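Local atomic coordinates of transmembrane oligosaccharyl transferase (Archaeoglobus fulgidus, PDB entry 3WAJ), a protein that belongs to the STT3 family of membrane-embedded transferases in the GT-C clan, joining a bundle of transmembrane helices to core and peripheral domains. Residues Y125-T128 with R129-D133; A137-A140 with A141-A145; I842-G845 with N846-K849; I851-E855 with S856-N860. All coordinates share one frame; numbering follows the deposited sequence.

Contact 1 of 4, residues Y125-T128 with R129-D133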
ATOM      1  N   TYR A 125      14.481   0.754  25.165  1.00 63.53           N
ATOM      2  CA  TYR A 125      15.245   0.887  26.396  1.00 70.53           C
ATOM      3  C   TYR A 125      14.438   0.331  27.556  1.00 73.48           C
ATOM      4  O   TYR A 125      14.898  -0.576  28.243  1.00 82.32           O
ATOM      5  CB  TYR A 125      15.617   2.350  26.690  1.00 72.45           C
ATOM      6  CG  TYR A 125      16.247   2.511  28.056  1.00 77.98           C
ATOM      7  CD1 TYR A 125      17.619   2.371  28.229  1.00 84.79           C
ATOM      8  CD2 TYR A 125      15.469   2.774  29.181  1.00 81.21           C
ATOM      9  CE1 TYR A 125      18.206   2.489  29.490  1.00 86.19           C
ATOM     10  CE2 TYR A 125      16.042   2.896  30.441  1.00 85.66           C
ATOM     11  CZ  TYR A 125      17.411   2.753  30.589  1.00 86.79           C
ATOM     12  OH  TYR A 125      17.982   2.877  31.836  1.00 86.97           O
ATOM     13  N   LEU A 126      13.234   0.869  27.753  1.00 68.03           N
ATOM     14  CA  LEU A 126      12.347   0.424  28.829  1.00 60.70           C
ATOM     15  C   LEU A 126      12.175  -1.082  28.828  1.00 63.19           C
ATOM     16  O   LEU A 126      12.334  -1.717  29.870  1.00 72.84           O
ATOM     17  CB  LEU A 126      10.974   1.096  28.745  1.00 56.04           C
ATOM     18  CG  LEU A 126      10.033   0.679  29.879  1.00 63.44           C
ATOM     19  CD1 LEU A 126      10.685   0.981  31.221  1.00 65.56           C
ATOM     20  CD2 LEU A 126       8.673   1.358  29.785  1.00 65.62           C
ATOM     21  N   LEU A 127      11.865  -1.658  27.667  1.00 57.40           N
ATOM     22  CA  LEU A 127      11.667  -3.112  27.572  1.00 60.74           C
ATOM     23  C   LEU A 127      12.924  -3.943  27.858  1.00 68.65           C
ATOM     24  O   LEU A 127      12.865  -4.892  28.639  1.00 73.05           O
ATOM     25  CB  LEU A 127      11.078  -3.518  26.220  1.00 55.53           C
ATOM     26  CG  LEU A 127      11.019  -5.029  25.973  1.00 58.24           C
ATOM     27  CD1 LEU A 127      10.030  -5.716  26.912  1.00 55.57           C
ATOM     28  CD2 LEU A 127      10.670  -5.321  24.530  1.00 60.28           C
ATOM     29  N   THR A 128      14.051  -3.611  27.226  1.00 67.88           N
ATOM     30  CA  THR A 128      15.255  -4.412  27.436  1.00 75.58           C
ATOM     31  C   THR A 128      15.971  -4.071  28.744  1.00 77.85           C
ATOM     32  O   THR A 128      16.897  -4.773  29.148  1.00 72.10           O
ATOM     33  CB  THR A 128      16.269  -4.372  26.254  1.00 64.82           C
ATOM     34  OG1 THR A 128      17.474  -3.748  26.691  1.00 66.74           O
ATOM     35  CG2 THR A 128      15.733  -3.624  25.076  1.00 52.83           C
ATOM     36  N   ARG A 129      15.540  -2.994  29.395  1.00 80.49           N
ATOM     37  CA  ARG A 129      15.974  -2.706  30.761  1.00 82.77           C
ATOM     38  C   ARG A 129      15.194  -3.595  31.729  1.00 82.77           C
ATOM     39  O   ARG A 129      15.759  -4.176  32.652  1.00 83.90           O
ATOM     40  CB  ARG A 129      15.735  -1.232  31.103  1.00 85.79           C
ATOM     41  CG  ARG A 129      16.479  -0.709  32.328  1.00 97.09           C
ATOM     42  CD  ARG A 129      15.726  -0.962  33.636  1.00107.19           C
ATOM     43  NE  ARG A 129      14.580  -0.067  33.801  1.00111.96           N
ATOM     44  CZ  ARG A 129      14.421   0.773  34.821  1.00115.10           C
ATOM     45  NH1 ARG A 129      15.334   0.835  35.785  1.00116.69           N
ATOM     46  NH2 ARG A 129      13.344   1.551  34.881  1.00113.25           N
ATOM     47  N   GLU A 130      13.888  -3.697  31.502  1.00 79.74           N
ATOM     48  CA  GLU A 130      12.977  -4.373  32.422  1.00 73.78           C
ATOM     49  C   GLU A 130      13.125  -5.885  32.398  1.00 70.05           C
ATOM     50  O   GLU A 130      12.675  -6.582  33.316  1.00 67.96           O
ATOM     51  CB  GLU A 130      11.531  -3.987  32.098  1.00 76.16           C
ATOM     52  CG  GLU A 130      10.831  -3.264  33.225  1.00 81.46           C
ATOM     53  CD  GLU A 130      11.786  -2.436  34.057  1.00 88.23           C
ATOM     54  OE1 GLU A 130      12.402  -1.493  33.520  1.00 89.23           O
ATOM     55  OE2 GLU A 130      11.924  -2.734  35.259  1.00 97.07           O
ATOM     56  N   VAL A 131      13.743  -6.392  31.338  1.00 68.08           N
ATOM     57  CA  VAL A 131      13.964  -7.823  31.202  1.00 71.10           C
ATOM     58  C   VAL A 131      15.370  -8.113  31.672  1.00 84.28           C
ATOM     59  O   VAL A 131      15.610  -9.037  32.450  1.00 92.93           O
ATOM     60  CB  VAL A 131      13.806  -8.283  29.748  1.00 72.30           C
ATOM     61  CG1 VAL A 131      14.334  -9.696  29.573  1.00 70.79           C
ATOM     62  CG2 VAL A 131      12.337  -8.196  29.312  1.00 70.13           C
ATOM     63  N   PHE A 132      16.301  -7.294  31.208  1.00 86.62           N
ATOM     64  CA  PHE A 132      17.696  -7.468  31.572  1.00 84.95           C
ATOM     65  C   PHE A 132      18.207  -6.370  32.517  1.00 90.49           C
ATOM     66  O   PHE A 132      17.669  -6.202  33.613  1.00 94.37           O
ATOM     67  CB  PHE A 132      18.549  -7.599  30.311  1.00 80.25           C
ATOM     68  CG  PHE A 132      18.047  -8.654  29.356  1.00 76.69           C
ATOM     69  CD1 PHE A 132      17.981  -9.985  29.744  1.00 76.56           C
ATOM     70  CD2 PHE A 132      17.638  -8.317  28.078  1.00 77.02           C
ATOM     71  CE1 PHE A 132      17.522 -10.964  28.868  1.00 74.27           C
ATOM     72  CE2 PHE A 132      17.180  -9.290  27.197  1.00 73.70           C
ATOM     73  CZ  PHE A 132      17.124 -10.616  27.595  1.00 74.08           C
ATOM     74  N   ASP A 133      19.232  -5.640  32.087  1.00 92.18           N
ATOM     75  CA  ASP A 133      19.803  -4.570  32.896  1.00 95.45           C
ATOM     76  C   ASP A 133      19.853  -3.258  32.122  1.00 97.32           C
ATOM     77  O   ASP A 133      19.142  -3.083  31.132  1.00101.08           O
ATOM     78  CB  ASP A 133      21.205  -4.953  33.375  1.00 93.17           C
ATOM     79  CG  ASP A 133      22.153  -5.244  32.228  1.00 94.53           C
ATOM     80  OD1 ASP A 133      22.162  -4.467  31.249  1.00102.75           O
ATOM     81  OD2 ASP A 133      22.889  -6.250  32.304  1.00 86.59           O
TER
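Tyr125 O and Leu126 O take the N-H groups of Arg129 (N to O 2.8 Å) and Glu130 (N to O 3.0 Å) in ordinary helical i to i+4 bonds, while the next two, Val131 N to Leu127 O and Phe132 N to Thr128 O, are weak, toward the C-terminal end of helix 121-131. The side-chain pairs Tyr125-Arg129, Leu126-Glu130 and Leu127-Val131 follow the same spacing. Tyr125 has CG anti to its backbone N (chi1 172°), which turns the ring along the helix toward Arg129: CB of Arg129 sits over one ring face near the rim, and Arg129 CG lies 3.9 Å from Tyr125 OH. Bends at chi2 and chi3 of Arg129 then bring NE 2.6 Å from OE1 of its neighbour Glu130, a salt bridge. The same OE1 is 3.8 Å from Leu126 CD1. Leu127 and Val131 lie side by side; both pack on Leu410 of helix 405-420 and on helix 163-181, where apolar side chains suit the interface. Asp133 suits the N-cap of the following helix, where its OD1 accepts from Ala136 N. At this end of the helix the two adjacent charges probably offset each other, and their pairing restrains the bent Arg129 chain.

Contact 2 of 4, residues A137-A140 with A141-A145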
ATOM      1  N   ALA A 137      20.193  -2.184  27.784  1.00 75.61           N
ATOM      2  CA  ALA A 137      19.130  -1.271  27.381  1.00 76.56           C
ATOM      3  C   ALA A 137      19.626  -0.044  26.629  1.00 85.03           C
ATOM      4  O   ALA A 137      18.841   0.669  25.999  1.00 87.63           O
ATOM      5  CB  ALA A 137      18.326  -0.866  28.587  1.00 78.46           C
ATOM      6  N   VAL A 138      20.929   0.198  26.701  1.00 89.39           N
ATOM      7  CA  VAL A 138      21.545   1.335  26.024  1.00 89.10           C
ATOM      8  C   VAL A 138      22.013   0.932  24.626  1.00 82.61           C
ATOM      9  O   VAL A 138      21.774   1.650  23.647  1.00 81.04           O
ATOM     10  CB  VAL A 138      22.699   1.917  26.868  1.00 93.91           C
ATOM     11  CG1 VAL A 138      23.798   2.476  25.988  1.00 94.16           C
ATOM     12  CG2 VAL A 138      22.168   2.981  27.812  1.00 94.84           C
ATOM     13  N   ILE A 139      22.659  -0.227  24.541  1.00 74.89           N
ATOM     14  CA  ILE A 139      23.014  -0.804  23.255  1.00 73.88           C
ATOM     15  C   ILE A 139      21.728  -1.019  22.454  1.00 75.63           C
ATOM     16  O   ILE A 139      21.706  -0.891  21.227  1.00 72.16           O
ATOM     17  CB  ILE A 139      23.729  -2.144  23.438  1.00 70.30           C
ATOM     18  CG1 ILE A 139      24.725  -2.056  24.593  1.00 73.62           C
ATOM     19  CG2 ILE A 139      24.418  -2.553  22.152  1.00 70.01           C
ATOM     20  CD1 ILE A 139      25.353  -3.381  24.978  1.00 74.37           C
ATOM     21  N   ALA A 140      20.658  -1.330  23.182  1.00 73.68           N
ATOM     22  CA  ALA A 140      19.341  -1.561  22.607  1.00 75.40           C
ATOM     23  C   ALA A 140      18.818  -0.330  21.891  1.00 73.54           C
ATOM     24  O   ALA A 140      18.479  -0.386  20.707  1.00 69.55           O
ATOM     25  CB  ALA A 140      18.380  -1.973  23.690  1.00 73.67           C
ATOM     26  N   ALA A 141      18.742   0.774  22.626  1.00 72.44           N
ATOM     27  CA  ALA A 141      18.225   2.019  22.081  1.00 73.60           C
ATOM     28  C   ALA A 141      19.058   2.490  20.894  1.00 77.43           C
ATOM     29  O   ALA A 141      18.555   3.194  20.019  1.00 80.62           O
ATOM     30  CB  ALA A 141      18.182   3.079  23.153  1.00 75.90           C
ATOM     31  N   PHE A 142      20.329   2.096  20.869  1.00 80.40           N
ATOM     32  CA  PHE A 142      21.215   2.465  19.768  1.00 79.78           C
ATOM     33  C   PHE A 142      20.943   1.607  18.536  1.00 70.04           C
ATOM     34  O   PHE A 142      21.021   2.083  17.407  1.00 69.35           O
ATOM     35  CB  PHE A 142      22.687   2.346  20.189  1.00 83.92           C
ATOM     36  CG  PHE A 142      23.668   2.689  19.093  1.00 79.44           C
ATOM     37  CD1 PHE A 142      24.224   3.957  19.011  1.00 81.33           C
ATOM     38  CD2 PHE A 142      24.041   1.737  18.153  1.00 77.58           C
ATOM     39  CE1 PHE A 142      25.125   4.272  18.003  1.00 83.10           C
ATOM     40  CE2 PHE A 142      24.927   2.048  17.145  1.00 80.20           C
ATOM     41  CZ  PHE A 142      25.476   3.315  17.070  1.00 83.07           C
ATOM     42  N   LEU A 143      20.642   0.336  18.759  1.00 68.52           N
ATOM     43  CA  LEU A 143      20.422  -0.592  17.657  1.00 70.91           C
ATOM     44  C   LEU A 143      19.108  -0.342  16.926  1.00 72.04           C
ATOM     45  O   LEU A 143      19.046  -0.453  15.698  1.00 76.78           O
ATOM     46  CB  LEU A 143      20.509  -2.037  18.148  1.00 72.12           C
ATOM     47  CG  LEU A 143      21.931  -2.473  18.502  1.00 69.07           C
ATOM     48  CD1 LEU A 143      21.949  -3.925  18.910  1.00 68.72           C
ATOM     49  CD2 LEU A 143      22.851  -2.239  17.315  1.00 65.71           C
ATOM     50  N   ILE A 144      18.063   0.009  17.670  1.00 68.61           N
ATOM     51  CA  ILE A 144      16.764   0.280  17.054  1.00 66.90           C
ATOM     52  C   ILE A 144      16.828   1.585  16.263  1.00 66.51           C
ATOM     53  O   ILE A 144      16.096   1.771  15.291  1.00 65.47           O
ATOM     54  CB  ILE A 144      15.616   0.314  18.103  1.00 64.35           C
ATOM     55  CG1 ILE A 144      14.242   0.169  17.426  1.00 62.20           C
ATOM     56  CG2 ILE A 144      15.702   1.563  18.992  1.00 59.17           C
ATOM     57  CD1 ILE A 144      14.033  -1.172  16.728  1.00 58.99           C
ATOM     58  N   ALA A 145      17.735   2.472  16.668  1.00 63.24           N
ATOM     59  CA  ALA A 145      17.914   3.746  15.985  1.00 64.45           C
ATOM     60  C   ALA A 145      18.542   3.581  14.597  1.00 59.15           C
ATOM     61  O   ALA A 145      18.487   4.494  13.778  1.00 64.95           O
ATOM     62  CB  ALA A 145      18.735   4.706  16.841  1.00 64.06           C
TER
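Ile139 with chi1 at -42° and Leu143 with CG swung beside its own backbone N (chi1 -72°) turn methyls CG2 and CD1 toward each other, 4.3 Å apart, one turn along the alpha helix 134-144. This is i to i+4 packing of branched aliphatic residues, suited to a membrane helix whose neighbours are mostly apolar: Ile139 also meets Ala440 and Leu443 of helix 429-446, and Leu143 meets Ser439 there. Phe142 behaves differently. Its CG stands anti to the backbone N, and the ring leads off to Ala20 and Ile23 of helix 19-30 and to Ile482 of helix 474-491; of its side chain, CB is the part that stays near the preceding turn, 3.5 Å from Ile139 O. Ala137 and Ala140 present a bare methyl each to helix 121-131, which can therefore come close.

In the backbone, weak i to i+3 bonds stand beside the i to i+4 ones. Ile139 O receives Leu143 N at 3.0 Å and, weakly, Phe142 N; Leu143 N in turn has a second, weak bond to Ala140 O, a pattern consistent with a slight tightening. Leu143 CG also lies 3.2 Å from Ile139 O. The straightest of the bonds comes last: Ile144 N points at Ala140 O over 3.1 Å, with an N-H...O angle of 162°.

Contact 3 of 4, residues I842-G845 with N846-K849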
ATOM      1  N   ILE A 842     -14.156  11.843 -43.108  1.00 70.50           N
ATOM      2  CA  ILE A 842     -14.866  10.599 -43.391  1.00 70.71           C
ATOM      3  C   ILE A 842     -14.563  10.207 -44.817  1.00 76.54           C
ATOM      4  O   ILE A 842     -14.407  11.066 -45.694  1.00 79.62           O
ATOM      5  CB  ILE A 842     -16.386  10.739 -43.325  1.00 71.22           C
ATOM      6  CG1 ILE A 842     -16.787  12.132 -42.893  1.00 82.45           C
ATOM      7  CG2 ILE A 842     -17.018   9.683 -42.426  1.00 62.90           C
ATOM      8  CD1 ILE A 842     -18.186  12.423 -43.279  1.00 88.24           C
ATOM      9  N   LYS A 843     -14.514   8.904 -45.054  1.00 70.82           N
ATOM     10  CA  LYS A 843     -14.244   8.397 -46.377  1.00 73.16           C
ATOM     11  C   LYS A 843     -15.111   7.171 -46.582  1.00 79.89           C
ATOM     12  O   LYS A 843     -15.046   6.211 -45.806  1.00 82.06           O
ATOM     13  CB  LYS A 843     -12.759   8.059 -46.519  1.00 70.47           C
ATOM     14  CG  LYS A 843     -12.331   7.544 -47.882  1.00 73.67           C
ATOM     15  CD  LYS A 843     -10.893   7.038 -47.825  1.00 75.98           C
ATOM     16  CE  LYS A 843     -10.413   6.491 -49.165  1.00 81.85           C
ATOM     17  NZ  LYS A 843     -10.159   7.579 -50.159  1.00 89.56           N
ATOM     18  N   ALA A 844     -15.954   7.238 -47.607  1.00 81.07           N
ATOM     19  CA  ALA A 844     -16.745   6.101 -48.050  1.00 83.00           C
ATOM     20  C   ALA A 844     -16.384   5.858 -49.509  1.00 89.10           C
ATOM     21  O   ALA A 844     -16.828   6.591 -50.391  1.00 89.69           O
ATOM     22  CB  ALA A 844     -18.231   6.389 -47.905  1.00 79.77           C
ATOM     23  N   GLY A 845     -15.565   4.838 -49.750  1.00 90.16           N
ATOM     24  CA  GLY A 845     -15.071   4.543 -51.081  1.00 91.59           C
ATOM     25  C   GLY A 845     -14.362   5.718 -51.732  1.00 97.89           C
ATOM     26  O   GLY A 845     -13.176   5.959 -51.491  1.00100.21           O
ATOM     27  N   ASN A 846     -15.105   6.452 -52.557  1.00102.24           N
ATOM     28  CA  ASN A 846     -14.555   7.540 -53.358  1.00105.74           C
ATOM     29  C   ASN A 846     -14.888   8.912 -52.772  1.00102.66           C
ATOM     30  O   ASN A 846     -14.078   9.843 -52.843  1.00102.32           O
ATOM     31  CB  ASN A 846     -15.090   7.460 -54.795  1.00112.54           C
ATOM     32  CG  ASN A 846     -15.216   6.031 -55.303  1.00116.18           C
ATOM     33  OD1 ASN A 846     -14.332   5.522 -55.996  1.00117.42           O
ATOM     34  ND2 ASN A 846     -16.330   5.380 -54.967  1.00115.79           N
ATOM     35  N   VAL A 847     -16.089   9.033 -52.205  1.00 98.10           N
ATOM     36  CA  VAL A 847     -16.551  10.294 -51.628  1.00 97.72           C
ATOM     37  C   VAL A 847     -15.939  10.552 -50.250  1.00 98.21           C
ATOM     38  O   VAL A 847     -16.037   9.714 -49.350  1.00101.34           O
ATOM     39  CB  VAL A 847     -18.106  10.361 -51.560  1.00 88.55           C
ATOM     40  CG1 VAL A 847     -18.693   8.990 -51.295  1.00 90.15           C
ATOM     41  CG2 VAL A 847     -18.581  11.374 -50.517  1.00 86.35           C
ATOM     42  N   VAL A 848     -15.287  11.707 -50.105  1.00 93.29           N
ATOM     43  CA  VAL A 848     -14.711  12.119 -48.830  1.00 86.92           C
ATOM     44  C   VAL A 848     -15.353  13.411 -48.345  1.00 86.87           C
ATOM     45  O   VAL A 848     -15.687  14.285 -49.139  1.00 90.53           O
ATOM     46  CB  VAL A 848     -13.181  12.301 -48.914  1.00 85.51           C
ATOM     47  CG1 VAL A 848     -12.536  11.061 -49.498  1.00 86.22           C
ATOM     48  CG2 VAL A 848     -12.824  13.526 -49.745  1.00 83.82           C
ATOM     49  N   LYS A 849     -15.531  13.529 -47.034  1.00 87.76           N
ATOM     50  CA  LYS A 849     -16.098  14.741 -46.464  1.00 85.82           C
ATOM     51  C   LYS A 849     -15.244  15.276 -45.321  1.00 80.80           C
ATOM     52  O   LYS A 849     -14.123  14.823 -45.092  1.00 78.77           O
ATOM     53  CB  LYS A 849     -17.530  14.499 -45.990  1.00 88.79           C
ATOM     54  CG  LYS A 849     -18.518  14.123 -47.089  1.00 89.99           C
ATOM     55  CD  LYS A 849     -18.920  15.333 -47.917  1.00 94.07           C
ATOM     56  CE  LYS A 849     -19.948  14.963 -48.986  1.00 97.89           C
ATOM     57  NZ  LYS A 849     -21.207  14.386 -48.416  1.00 97.88           N
TER
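Ala844 and Val847 close a tight beta hairpin between strands 835-844 and 847-848. Ala844 N gives a nearly straight bond to Val847 O (3.0 Å, 170°), and Val847 N returns a weak one to Ala844 O across a type II' turn. Gly845 suits the first corner, where phi is 56° and a side chain would crowd Asn846 N; Asn846, polar and exposed, takes the second. On the face shared by Lys843 and Val848, a non-hydrogen-bonded pair, the two side chains run alongside each other and Lys843 CG meets Val848 CG1 at 3.9 Å. The lysine lends its aliphatic stem, extended until a bend at chi4. At the open end, CD1 of Ile842 crosses to Lys849 CB at 3.5 Å.

Farther out, the hairpin edges an antiparallel sheet: Lys843 bonds through its backbone to Ser794 of strand 792-800. Ile842 and Ala844 turn to the apolar side, where the branched Ile842 packs among Val793, Ile851 and Leu866, and the small Ala844 sits against Val793 and Leu868. Ile842 O accepts Lys849 N at 3.0 Å, and Val848 CA makes a lesser CA-H...O contact with that oxygen at 3.3 Å.

Contact 4 of 4, residues I851-E855 with S856-N860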
ATOM      1  N   ILE A 851     -16.152  16.871 -41.514  1.00 73.51           N
ATOM      2  CA  ILE A 851     -17.076  17.254 -40.444  1.00 71.63           C
ATOM      3  C   ILE A 851     -16.361  17.977 -39.313  1.00 70.32           C
ATOM      4  O   ILE A 851     -15.250  17.597 -38.915  1.00 70.33           O
ATOM      5  CB  ILE A 851     -17.709  16.025 -39.752  1.00 74.00           C
ATOM      6  CG1 ILE A 851     -17.717  14.800 -40.658  1.00 74.79           C
ATOM      7  CG2 ILE A 851     -19.101  16.341 -39.200  1.00 69.94           C
ATOM      8  CD1 ILE A 851     -18.204  13.556 -39.940  1.00 75.63           C
ATOM      9  N   THR A 852     -17.017  18.989 -38.763  1.00 64.47           N
ATOM     10  CA  THR A 852     -16.604  19.513 -37.471  1.00 68.08           C
ATOM     11  C   THR A 852     -17.738  19.229 -36.483  1.00 69.51           C
ATOM     12  O   THR A 852     -18.919  19.362 -36.826  1.00 69.03           O
ATOM     13  CB  THR A 852     -16.223  21.008 -37.528  1.00 65.84           C
ATOM     14  OG1 THR A 852     -17.242  21.802 -36.905  1.00 65.93           O
ATOM     15  CG2 THR A 852     -16.012  21.446 -38.976  1.00 59.45           C
ATOM     16  N   ILE A 853     -17.369  18.797 -35.277  1.00 64.92           N
ATOM     17  CA  ILE A 853     -18.336  18.406 -34.253  1.00 63.11           C
ATOM     18  C   ILE A 853     -18.260  19.389 -33.091  1.00 61.45           C
ATOM     19  O   ILE A 853     -17.172  19.856 -32.744  1.00 68.36           O
ATOM     20  CB  ILE A 853     -18.034  16.984 -33.723  1.00 70.15           C
ATOM     21  CG1 ILE A 853     -18.097  15.958 -34.858  1.00 70.89           C
ATOM     22  CG2 ILE A 853     -19.002  16.586 -32.616  1.00 66.52           C
ATOM     23  CD1 ILE A 853     -19.498  15.757 -35.404  1.00 70.74           C
ATOM     24  N   TYR A 854     -19.402  19.696 -32.480  1.00 57.96           N
ATOM     25  CA  TYR A 854     -19.412  20.592 -31.325  1.00 58.29           C
ATOM     26  C   TYR A 854     -19.651  19.850 -30.003  1.00 58.10           C
ATOM     27  O   TYR A 854     -20.252  18.759 -29.973  1.00 52.34           O
ATOM     28  CB  TYR A 854     -20.377  21.777 -31.552  1.00 58.94           C
ATOM     29  CG  TYR A 854     -19.962  22.575 -32.764  1.00 69.33           C
ATOM     30  CD1 TYR A 854     -18.963  23.541 -32.673  1.00 77.03           C
ATOM     31  CD2 TYR A 854     -20.519  22.324 -34.013  1.00 71.68           C
ATOM     32  CE1 TYR A 854     -18.550  24.260 -33.789  1.00 78.70           C
ATOM     33  CE2 TYR A 854     -20.111  23.038 -35.139  1.00 76.68           C
ATOM     34  CZ  TYR A 854     -19.125  24.005 -35.019  1.00 78.35           C
ATOM     35  OH  TYR A 854     -18.712  24.720 -36.122  1.00 76.96           O
ATOM     36  N   GLU A 855     -19.148  20.448 -28.924  1.00 56.71           N
ATOM     37  CA  GLU A 855     -19.152  19.842 -27.602  1.00 53.14           C
ATOM     38  C   GLU A 855     -20.533  19.339 -27.177  1.00 58.79           C
ATOM     39  O   GLU A 855     -20.648  18.279 -26.555  1.00 60.64           O
ATOM     40  CB  GLU A 855     -18.556  20.830 -26.580  1.00 45.25           C
ATOM     41  CG  GLU A 855     -18.599  20.379 -25.127  1.00 45.37           C
ATOM     42  CD  GLU A 855     -17.599  19.273 -24.819  1.00 57.56           C
ATOM     43  OE1 GLU A 855     -16.935  18.782 -25.767  1.00 60.51           O
ATOM     44  OE2 GLU A 855     -17.471  18.906 -23.622  1.00 56.99           O
ATOM     45  N   SER A 856     -21.580  20.079 -27.538  1.00 63.78           N
ATOM     46  CA  SER A 856     -22.929  19.728 -27.095  1.00 64.40           C
ATOM     47  C   SER A 856     -23.411  18.474 -27.819  1.00 65.36           C
ATOM     48  O   SER A 856     -24.093  17.627 -27.228  1.00 69.34           O
ATOM     49  CB  SER A 856     -23.903  20.889 -27.304  1.00 63.66           C
ATOM     50  OG  SER A 856     -24.174  21.086 -28.676  1.00 67.16           O
ATOM     51  N   GLN A 857     -23.044  18.351 -29.094  1.00 57.47           N
ATOM     52  CA  GLN A 857     -23.380  17.165 -29.876  1.00 58.90           C
ATOM     53  C   GLN A 857     -22.729  15.921 -29.273  1.00 62.47           C
ATOM     54  O   GLN A 857     -23.343  14.860 -29.193  1.00 62.99           O
ATOM     55  CB  GLN A 857     -22.935  17.351 -31.328  1.00 64.00           C
ATOM     56  CG  GLN A 857     -23.379  18.684 -31.934  1.00 68.34           C
ATOM     57  CD  GLN A 857     -23.113  18.782 -33.427  1.00 71.48           C
ATOM     58  OE1 GLN A 857     -21.976  18.988 -33.859  1.00 75.00           O
ATOM     59  NE2 GLN A 857     -24.169  18.639 -34.225  1.00 69.23           N
ATOM     60  N   VAL A 858     -21.482  16.074 -28.837  1.00 64.68           N
ATOM     61  CA  VAL A 858     -20.748  15.007 -28.163  1.00 60.55           C
ATOM     62  C   VAL A 858     -21.302  14.701 -26.766  1.00 57.65           C
ATOM     63  O   VAL A 858     -21.463  13.529 -26.397  1.00 51.72           O
ATOM     64  CB  VAL A 858     -19.233  15.335 -28.079  1.00 54.79           C
ATOM     65  CG1 VAL A 858     -18.538  14.502 -27.006  1.00 52.20           C
ATOM     66  CG2 VAL A 858     -18.567  15.117 -29.416  1.00 51.15           C
ATOM     67  N   GLN A 859     -21.595  15.746 -25.993  1.00 55.41           N
ATOM     68  CA  GLN A 859     -22.076  15.560 -24.621  1.00 57.16           C
ATOM     69  C   GLN A 859     -23.491  14.968 -24.526  1.00 63.04           C
ATOM     70  O   GLN A 859     -23.808  14.259 -23.571  1.00 66.73           O
ATOM     71  CB  GLN A 859     -21.996  16.867 -23.824  1.00 57.88           C
ATOM     72  CG  GLN A 859     -20.582  17.264 -23.375  1.00 66.19           C
ATOM     73  CD  GLN A 859     -20.010  16.361 -22.279  1.00 74.90           C
ATOM     74  OE1 GLN A 859     -20.700  15.481 -21.742  1.00 75.57           O
ATOM     75  NE2 GLN A 859     -18.739  16.580 -21.940  1.00 75.07           N
ATOM     76  N   ASN A 860     -24.329  15.249 -25.518  1.00 64.77           N
ATOM     77  CA  ASN A 860     -25.721  14.800 -25.494  1.00 68.70           C
ATOM     78  C   ASN A 860     -26.010  13.636 -26.442  1.00 71.69           C
ATOM     79  O   ASN A 860     -27.104  13.074 -26.437  1.00 72.76           O
ATOM     80  CB  ASN A 860     -26.664  15.973 -25.795  1.00 63.56           C
ATOM     81  CG  ASN A 860     -26.448  17.144 -24.866  1.00 60.00           C
ATOM     82  OD1 ASN A 860     -26.167  16.969 -23.677  1.00 54.66           O
ATOM     83  ND2 ASN A 860     -26.570  18.353 -25.404  1.00 61.83           N
TER
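Glu855, Gln857 and Tyr854 carry most of this contact, where an extended segment turns into helix 855-860. Glu855, in the first turn, lies alongside Gln859 one turn later. Its CG is anti to the backbone N and the chain bends at chi2 (73°), bringing OE2 to 3.1 Å from Gln859 NE2. The amide N-H comes from above the carboxylate plane, while OE2 lies in the plane of the amide; the two planes are 70° apart. Outside the segments, Glu855 OE1 is held by Ser827 OG and by a salt bridge to Arg694, and Gln859 NE2 also bonds Glu775 OE2. An acid suits this place, since its charge would probably be favoured by the helix start as well as by the arginine.

Gln857 reaches back with an extended chain, and OE1 uses a lone pair in its amide plane to accept Tyr854 N (3.0 Å, 163°). That oxygen also lies at the edge of the Tyr854 ring, 3.6 Å from CD2. Tyr854 O in turn accepts Val858 N at 3.2 Å. Ile853, just before the cap, meets Val858 across it, CG2 to CG2 at 3.5 Å. With Tyr854 as N-cap, Gln857 at N3 makes the capping-box bond to the N-cap N-H, though the tyrosine side chain does not return one, and the Ile853-Val858 pair is the hydrophobic staple that commonly accompanies such a helix start.

In the fold
The four contacts form two pairs at opposite sides of the chain's centre. Contacts 1 and 2, with centres about 11 Å apart, sit on consecutive helices of the STT3 N-terminal region and pack directly: Thr128 CG2 meets Ala140 CB at 3.4 Å. Contacts 3 and 4, about 21 Å apart between centres, belong to the long peripheral domain and touch where Ile842 CD1 meets Ile851 CD1 at 3.5 Å, linking the hairpin to the segment that leads into helix 855-860. The pairs never meet; contacts 1 and 3 are about 85 Å apart between centres, and contacts 2 and 4 about 53 Å between nearest atoms. The zinc ion is bound by Asp47, Asp161 and His163, none of which belongs to any of the four.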